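Local coordinates for protein ATP-dependent kinase YFH7 (Saccharomyces cerevisiae, PDB 2GA8) that acts as an ATP-dependent kinase that could take part in assembling the membrane of the endoplasmic reticulum, at residues P33-S38 and Y293-D298; Q157-D162 and R261-E266. All coordinates share one frame; numbering follows the deposited sequence.

Interaction 1: P33-S38 and Y293-D298; sequences PGSGKS and YKIDID. With SO4 (sulfate ion), chain G.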
ATOM      1  N   PRO A  33     -13.645   7.132  -0.730  1.00 13.20           N
ATOM      2  CA  PRO A  33     -13.116   8.473  -0.466  1.00 14.89           C
ATOM      3  C   PRO A  33     -13.766   9.135   0.751  1.00 14.69           C
ATOM      4  O   PRO A  33     -14.987   9.104   0.902  1.00 15.74           O
ATOM      5  CB  PRO A  33     -13.418   9.220  -1.762  1.00 16.56           C
ATOM      6  CG  PRO A  33     -13.292   8.141  -2.795  1.00 16.84           C
ATOM      7  CD  PRO A  33     -14.026   6.988  -2.148  1.00 14.47           C
ATOM      8  N   GLY A  34     -12.936   9.710   1.617  1.00 14.76           N
ATOM      9  CA  GLY A  34     -13.433  10.384   2.804  1.00 14.97           C
ATOM     10  C   GLY A  34     -13.879   9.476   3.933  1.00 14.75           C
ATOM     11  O   GLY A  34     -14.499   9.936   4.884  1.00 14.61           O
ATOM     12  N   SER A  35     -13.558   8.188   3.841  1.00 12.99           N
ATOM     13  CA  SER A  35     -13.951   7.228   4.865  1.00 13.24           C
ATOM     14  C   SER A  35     -13.058   7.307   6.094  1.00 13.45           C
ATOM     15  O   SER A  35     -13.402   6.780   7.151  1.00 14.72           O
ATOM     16  CB  SER A  35     -13.895   5.806   4.302  1.00 13.58           C
ATOM     17  OG  SER A  35     -12.579   5.514   3.866  1.00 13.58           O
ATOM     18  N   GLY A  36     -11.908   7.957   5.944  1.00 13.18           N
ATOM     19  CA  GLY A  36     -10.981   8.088   7.052  1.00 14.97           C
ATOM     20  C   GLY A  36      -9.930   6.993   7.087  1.00 16.07           C
ATOM     21  O   GLY A  36      -9.214   6.848   8.074  1.00 17.26           O
ATOM     22  N   LYS A  37      -9.817   6.228   6.008  1.00 16.64           N
ATOM     23  CA  LYS A  37      -8.841   5.144   5.974  1.00 17.44           C
ATOM     24  C   LYS A  37      -7.410   5.639   6.154  1.00 16.62           C
ATOM     25  O   LYS A  37      -6.605   4.989   6.821  1.00 15.32           O
ATOM     26  CB  LYS A  37      -8.967   4.343   4.674  1.00 18.96           C
ATOM     27  CG  LYS A  37      -8.803   5.143   3.397  1.00 18.31           C
ATOM     28  CD  LYS A  37      -8.991   4.242   2.190  1.00 18.80           C
ATOM     29  CE  LYS A  37      -8.919   5.024   0.888  1.00 17.41           C
ATOM     30  NZ  LYS A  37     -10.058   5.982   0.741  1.00 19.04           N
ATOM     31  N   SER A  38      -7.093   6.788   5.570  1.00 15.50           N
ATOM     32  CA  SER A  38      -5.753   7.346   5.692  1.00 19.06           C
ATOM     33  C   SER A  38      -5.400   7.621   7.152  1.00 19.36           C
ATOM     34  O   SER A  38      -4.358   7.179   7.645  1.00 19.65           O
ATOM     35  CB  SER A  38      -5.645   8.641   4.877  1.00 21.42           C
ATOM     36  OG  SER A  38      -4.383   9.261   5.069  1.00 28.13           O
ATOM     37  N   TYR A 293      -9.817  -5.157   7.061  1.00 13.13           N
ATOM     38  CA  TYR A 293     -10.846  -4.248   7.563  1.00 13.81           C
ATOM     39  C   TYR A 293     -11.445  -3.441   6.426  1.00 15.86           C
ATOM     40  O   TYR A 293     -10.738  -2.988   5.520  1.00 14.13           O
ATOM     41  CB  TYR A 293     -10.256  -3.280   8.587  1.00 13.38           C
ATOM     42  CG  TYR A 293      -9.682  -3.968   9.799  1.00 15.65           C
ATOM     43  CD1 TYR A 293     -10.516  -4.523  10.771  1.00 14.41           C
ATOM     44  CD2 TYR A 293      -8.305  -4.107   9.954  1.00 14.75           C
ATOM     45  CE1 TYR A 293      -9.990  -5.201  11.868  1.00 16.07           C
ATOM     46  CE2 TYR A 293      -7.767  -4.785  11.043  1.00 17.60           C
ATOM     47  CZ  TYR A 293      -8.612  -5.330  11.995  1.00 17.98           C
ATOM     48  OH  TYR A 293      -8.076  -6.010  13.066  1.00 18.03           O
ATOM     49  N   LYS A 294     -12.757  -3.266   6.475  1.00 15.15           N
ATOM     50  CA  LYS A 294     -13.443  -2.495   5.455  1.00 15.99           C
ATOM     51  C   LYS A 294     -14.319  -1.511   6.214  1.00 17.77           C
ATOM     52  O   LYS A 294     -15.107  -1.903   7.071  1.00 18.14           O
ATOM     53  CB  LYS A 294     -14.281  -3.425   4.570  1.00 18.45           C
ATOM     54  CG  LYS A 294     -14.744  -2.807   3.261  1.00 22.10           C
ATOM     55  CD  LYS A 294     -15.918  -1.889   3.470  1.00 24.21           C
ATOM     56  CE  LYS A 294     -16.363  -1.269   2.155  1.00 24.35           C
ATOM     57  NZ  LYS A 294     -17.539  -0.393   2.362  1.00 28.03           N
ATOM     58  N   ILE A 295     -14.160  -0.230   5.907  1.00 17.81           N
ATOM     59  CA  ILE A 295     -14.921   0.811   6.580  1.00 18.85           C
ATOM     60  C   ILE A 295     -16.310   0.991   5.983  1.00 19.47           C
ATOM     61  O   ILE A 295     -16.461   1.109   4.773  1.00 18.89           O
ATOM     62  CB  ILE A 295     -14.185   2.173   6.505  1.00 18.19           C
ATOM     63  CG1 ILE A 295     -12.786   2.045   7.114  1.00 18.01           C
ATOM     64  CG2 ILE A 295     -14.993   3.251   7.234  1.00 18.28           C
ATOM     65  CD1 ILE A 295     -11.929   3.297   6.935  1.00 18.60           C
ATOM     66  N   ASP A 296     -17.322   0.986   6.844  1.00 21.60           N
ATOM     67  CA  ASP A 296     -18.701   1.205   6.417  1.00 23.86           C
ATOM     68  C   ASP A 296     -18.938   2.658   6.794  1.00 21.99           C
ATOM     69  O   ASP A 296     -18.871   3.014   7.968  1.00 25.00           O
ATOM     70  CB  ASP A 296     -19.665   0.293   7.180  1.00 25.04           C
ATOM     71  CG  ASP A 296     -19.693  -1.123   6.626  1.00 28.02           C
ATOM     72  OD1 ASP A 296     -18.958  -1.409   5.655  1.00 29.17           O
ATOM     73  OD2 ASP A 296     -20.460  -1.950   7.162  1.00 30.97           O
ATOM     74  N   ILE A 297     -19.207   3.493   5.799  1.00 22.85           N
ATOM     75  CA  ILE A 297     -19.384   4.920   6.028  1.00 23.67           C
ATOM     76  C   ILE A 297     -20.759   5.415   6.448  1.00 23.53           C
ATOM     77  O   ILE A 297     -21.776   4.746   6.262  1.00 24.35           O
ATOM     78  CB  ILE A 297     -18.996   5.734   4.766  1.00 24.29           C
ATOM     79  CG1 ILE A 297     -20.008   5.467   3.648  1.00 24.02           C
ATOM     80  CG2 ILE A 297     -17.597   5.359   4.309  1.00 23.33           C
ATOM     81  CD1 ILE A 297     -19.817   6.338   2.416  1.00 25.47           C
ATOM     82  N   ASP A 298     -20.747   6.605   7.040  1.00 24.15           N
ATOM     83  CA  ASP A 298     -21.947   7.318   7.448  1.00 25.14           C
ATOM     84  C   ASP A 298     -22.110   8.166   6.194  1.00 24.05           C
ATOM     85  O   ASP A 298     -21.318   9.079   5.951  1.00 22.84           O
ATOM     86  CB  ASP A 298     -21.649   8.205   8.661  1.00 28.35           C
ATOM     87  CG  ASP A 298     -22.804   9.119   9.019  1.00 30.99           C
ATOM     88  OD1 ASP A 298     -23.289   9.854   8.128  1.00 32.28           O
ATOM     89  OD2 ASP A 298     -23.221   9.114  10.196  1.00 34.95           O
TER
HETATM   90  S   SO4 G 403      -9.848   8.903   3.135  1.00 18.94           S
HETATM   91  O1  SO4 G 403      -9.979   9.567   1.820  1.00 21.85           O
HETATM   92  O2  SO4 G 403      -8.422   8.654   3.417  1.00 22.50           O
HETATM   93  O3  SO4 G 403     -10.440   9.761   4.176  1.00 23.29           O
HETATM   94  O4  SO4 G 403     -10.581   7.621   3.102  1.00 22.65           O
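Ser35 and Lys37 of the P-loop, the probable ATP-binding loop, rest on two isoleucines, Ile295 of strand 290-296 and Ile297 shortly after it. CG2 of Ile297 lies against CB of Ser35 at 3.7 Å. The longer branch of Ile295 ends in CD1, which fits under the bend of the loop and meets CA of Lys37 at 3.7 Å. No hydrogen bond joins the two segments; the strand gives an apolar floor, while most amides of the loop turn to the anion.

Lys37 illustrates the division. Its CB still touches Ile295 CD1, at 3.9 Å. CG, set between the backbone N and the carbonyl carbon (chi1 58°), passes close beside sulfate atom O4, and CD and CE run past the same oxygen. A turn at the last torsion (chi4 -66°) then brings NZ back to O4, where it donates a hydrogen bond of 2.9 Å; NZ also bonds to Gly31 O.

Backbone amides complete the cradle. Gly34 N reaches O1 at 3.0 Å, Ser38 N reaches O2 at 3.1 Å, and Gly36 N gives its better bond to O3 at 2.9 Å. Ser35 OG lies 3.0 Å from O4 too, but its single proton can also go to Ser32 O. At Gly36, with phi at 93°, a CB would jam against the preceding carbonyl oxygen. Arg309 closes on the sulfate from outside the segments.

This is a Walker A P-loop, and the sulfate, probably from the crystallisation liquor, is likely to mark a phosphate position of ATP. Converging amides, the Lys37 ammonium and Arg309 would together offset the anion's charge, while the apolar support beneath asks for none of those donors.

Interaction 2: Q157-D162 and R261-E266; sequences QIVPMD and RIVILE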
ATOM      1  N   GLN A 157       4.701   0.195   9.506  1.00 11.73           N
ATOM      2  CA  GLN A 157       4.786   1.167   8.427  1.00 12.26           C
ATOM      3  C   GLN A 157       3.494   1.091   7.629  1.00 12.14           C
ATOM      4  O   GLN A 157       2.833   0.059   7.621  1.00 12.57           O
ATOM      5  CB  GLN A 157       5.976   0.840   7.517  1.00 12.52           C
ATOM      6  CG  GLN A 157       6.157   1.778   6.330  1.00 13.89           C
ATOM      7  CD  GLN A 157       6.312   3.234   6.735  1.00 14.58           C
ATOM      8  OE1 GLN A 157       5.357   3.879   7.179  1.00 16.40           O
ATOM      9  NE2 GLN A 157       7.523   3.760   6.585  1.00 16.60           N
ATOM     10  N   ILE A 158       3.125   2.189   6.984  1.00 13.51           N
ATOM     11  CA  ILE A 158       1.916   2.209   6.174  1.00 13.77           C
ATOM     12  C   ILE A 158       2.280   2.224   4.700  1.00 13.87           C
ATOM     13  O   ILE A 158       3.329   2.734   4.306  1.00 13.40           O
ATOM     14  CB  ILE A 158       1.044   3.461   6.455  1.00 13.52           C
ATOM     15  CG1 ILE A 158       1.877   4.730   6.254  1.00 16.31           C
ATOM     16  CG2 ILE A 158       0.476   3.404   7.876  1.00 14.23           C
ATOM     17  CD1 ILE A 158       1.071   6.016   6.384  1.00 19.74           C
ATOM     18  N   VAL A 159       1.410   1.643   3.884  1.00 12.82           N
ATOM     19  CA  VAL A 159       1.613   1.637   2.444  1.00 13.65           C
ATOM     20  C   VAL A 159       0.333   2.188   1.830  1.00 14.16           C
ATOM     21  O   VAL A 159      -0.667   1.482   1.714  1.00 14.65           O
ATOM     22  CB  VAL A 159       1.855   0.215   1.876  1.00 15.21           C
ATOM     23  CG1 VAL A 159       1.829   0.257   0.345  1.00 16.88           C
ATOM     24  CG2 VAL A 159       3.194  -0.319   2.353  1.00 16.45           C
ATOM     25  N   PRO A 160       0.327   3.483   1.491  1.00 16.20           N
ATOM     26  CA  PRO A 160      -0.879   4.052   0.887  1.00 14.95           C
ATOM     27  C   PRO A 160      -0.904   3.627  -0.577  1.00 15.89           C
ATOM     28  O   PRO A 160       0.141   3.532  -1.224  1.00 16.37           O
ATOM     29  CB  PRO A 160      -0.667   5.558   1.036  1.00 17.39           C
ATOM     30  CG  PRO A 160       0.276   5.669   2.218  1.00 18.89           C
ATOM     31  CD  PRO A 160       1.242   4.548   1.929  1.00 18.39           C
ATOM     32  N   MET A 161      -2.095   3.369  -1.098  1.00 14.42           N
ATOM     33  CA  MET A 161      -2.236   2.958  -2.489  1.00 15.51           C
ATOM     34  C   MET A 161      -2.017   4.165  -3.413  1.00 14.68           C
ATOM     35  O   MET A 161      -1.707   4.015  -4.593  1.00 13.76           O
ATOM     36  CB  MET A 161      -3.638   2.380  -2.689  1.00 15.73           C
ATOM     37  CG  MET A 161      -3.832   1.557  -3.934  1.00 19.95           C
ATOM     38  SD  MET A 161      -5.541   0.978  -4.007  1.00 18.51           S
ATOM     39  CE  MET A 161      -6.262   2.274  -4.883  1.00 16.21           C
ATOM     40  N   ASP A 162      -2.162   5.360  -2.850  1.00 16.92           N
ATOM     41  CA  ASP A 162      -2.017   6.622  -3.581  1.00 19.45           C
ATOM     42  C   ASP A 162      -0.745   6.784  -4.407  1.00 18.16           C
ATOM     43  O   ASP A 162      -0.768   7.401  -5.472  1.00 17.08           O
ATOM     44  CB  ASP A 162      -2.111   7.793  -2.601  1.00 23.66           C
ATOM     45  CG  ASP A 162      -3.429   7.828  -1.870  1.00 28.47           C
ATOM     46  OD1 ASP A 162      -4.435   8.274  -2.464  1.00 30.63           O
ATOM     47  OD2 ASP A 162      -3.462   7.392  -0.702  1.00 30.82           O
ATOM     48  N   ARG A 261       7.773  -5.062  10.839  1.00  8.99           N
ATOM     49  CA  ARG A 261       7.167  -6.373  11.044  1.00  9.65           C
ATOM     50  C   ARG A 261       5.650  -6.331  10.862  1.00  9.04           C
ATOM     51  O   ARG A 261       4.976  -7.358  10.909  1.00 10.01           O
ATOM     52  CB  ARG A 261       7.524  -6.890  12.440  1.00 12.02           C
ATOM     53  CG  ARG A 261       9.024  -6.896  12.721  1.00 11.98           C
ATOM     54  CD  ARG A 261       9.785  -7.862  11.804  1.00 11.95           C
ATOM     55  NE  ARG A 261       9.638  -9.257  12.220  1.00 12.98           N
ATOM     56  CZ  ARG A 261      10.296  -9.810  13.239  1.00 13.23           C
ATOM     57  NH1 ARG A 261      11.161  -9.092  13.946  1.00 12.65           N
ATOM     58  NH2 ARG A 261      10.068 -11.076  13.570  1.00 15.62           N
ATOM     59  N   ILE A 262       5.127  -5.126  10.663  1.00 10.52           N
ATOM     60  CA  ILE A 262       3.702  -4.910  10.459  1.00 11.42           C
ATOM     61  C   ILE A 262       3.565  -3.905   9.320  1.00 11.80           C
ATOM     62  O   ILE A 262       4.125  -2.811   9.382  1.00 10.08           O
ATOM     63  CB  ILE A 262       3.037  -4.334  11.733  1.00 11.46           C
ATOM     64  CG1 ILE A 262       3.060  -5.381  12.847  1.00 11.92           C
ATOM     65  CG2 ILE A 262       1.609  -3.900  11.439  1.00 11.51           C
ATOM     66  CD1 ILE A 262       2.722  -4.825  14.206  1.00 15.95           C
ATOM     67  N   VAL A 263       2.846  -4.289   8.270  1.00 10.97           N
ATOM     68  CA  VAL A 263       2.647  -3.410   7.125  1.00 10.84           C
ATOM     69  C   VAL A 263       1.155  -3.160   7.007  1.00 10.82           C
ATOM     70  O   VAL A 263       0.361  -4.095   6.877  1.00 10.14           O
ATOM     71  CB  VAL A 263       3.169  -4.046   5.809  1.00 10.86           C
ATOM     72  CG1 VAL A 263       2.908  -3.106   4.633  1.00 12.36           C
ATOM     73  CG2 VAL A 263       4.650  -4.334   5.927  1.00 12.72           C
ATOM     74  N   ILE A 264       0.778  -1.888   7.078  1.00 10.39           N
ATOM     75  CA  ILE A 264      -0.618  -1.502   6.996  1.00 11.16           C
ATOM     76  C   ILE A 264      -0.873  -0.892   5.623  1.00 10.14           C
ATOM     77  O   ILE A 264      -0.411   0.200   5.331  1.00 12.10           O
ATOM     78  CB  ILE A 264      -0.954  -0.473   8.097  1.00 11.84           C
ATOM     79  CG1 ILE A 264      -0.685  -1.091   9.472  1.00 12.90           C
ATOM     80  CG2 ILE A 264      -2.409  -0.037   7.980  1.00 15.87           C
ATOM     81  CD1 ILE A 264      -0.513  -0.059  10.587  1.00 16.04           C
ATOM     82  N   LEU A 265      -1.597  -1.620   4.780  1.00 10.10           N
ATOM     83  CA  LEU A 265      -1.901  -1.149   3.440  1.00 11.27           C
ATOM     84  C   LEU A 265      -3.312  -0.593   3.433  1.00 11.68           C
ATOM     85  O   LEU A 265      -4.248  -1.273   3.846  1.00 11.82           O
ATOM     86  CB  LEU A 265      -1.792  -2.299   2.435  1.00 12.49           C
ATOM     87  CG  LEU A 265      -0.422  -2.983   2.379  1.00 15.03           C
ATOM     88  CD1 LEU A 265      -0.421  -4.203   3.284  1.00 15.16           C
ATOM     89  CD2 LEU A 265      -0.115  -3.394   0.950  1.00 16.43           C
ATOM     90  N   GLU A 266      -3.460   0.652   2.987  1.00 10.92           N
ATOM     91  CA  GLU A 266      -4.779   1.276   2.943  1.00 11.60           C
ATOM     92  C   GLU A 266      -5.041   1.783   1.539  1.00 10.27           C
ATOM     93  O   GLU A 266      -4.141   2.302   0.878  1.00  9.66           O
ATOM     94  CB  GLU A 266      -4.865   2.432   3.949  1.00 14.21           C
ATOM     95  CG  GLU A 266      -3.817   3.514   3.749  1.00 15.91           C
ATOM     96  CD  GLU A 266      -4.329   4.721   2.978  1.00 19.35           C
ATOM     97  OE1 GLU A 266      -5.418   4.644   2.369  1.00 16.28           O
ATOM     98  OE2 GLU A 266      -3.621   5.751   2.972  1.00 19.89           O
TER
HETATM   99  O   HOH W   1      -2.249   0.188  -0.153  1.00 26.32           O
HETATM  100  O   HOH W   2      -4.502   5.124  -0.516  1.00 15.51           O
HETATM  101  O   HOH W   3      -3.660   8.016   1.617  1.00 29.94           O
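Val159 and Val263 meet through single methyls, CG2 of the first 3.6 Å from CG1 of the second, while CB of Val159 packs beside CG of Leu265, both side chains pointing the same way. Helix 192-206 covers this face. Four backbone hydrogen bonds join the parallel strands, among them Ile264 N to Gln157 O at 2.9 Å, and a fifth, from Met161 N to Glu266 O, follows just past the first strand.

On the face of Ile158, Ile264 and Pro160 the conformation to note is that of Glu266. CG sits between the backbone N and the carbonyl carbon (chi1 57°), and a bend at chi2 (98°) folds the carboxylate across Pro160, whose CB lies 3.5 Å from OE2. There it comes within 4.0 Å of the second carboxylate, OE2 of Glu266 to OD2 of Asp162, their planes turned 61° apart. Water is bound around this acidic pair, although its proton pattern is not settled. An alanine in place of Glu266 would probably open a gap over Pro160 and leave the waters only the Asp162 carboxylate of the pair. The apolar pairing thus gives way to two carboxylates and ordered water, with Glu266 lying against the start of helix 37-43, which follows the P-loop.

In the fold
Both contacts belong to the five-stranded parallel sheet, on different sides of its central strand 25-30: interaction 2 pairs the outermost strand 156-160 with 262-267, whereas interaction 1 sets the loop leading into helix 37-43 over the end of strand 290-296. Interaction 2 is deeply buried, near the centre of the chain, and is knitted by main-chain bonds. Interaction 1 lies farther out, partly buried, and its segments meet through apolar touches alone, while amides of 33-38 bind the anion. The two adjoin where Lys37 CG packs 3.6 Å from Glu266 OE1, so the same helix start faces both the phosphate-like ligand and the carboxylate of Glu266.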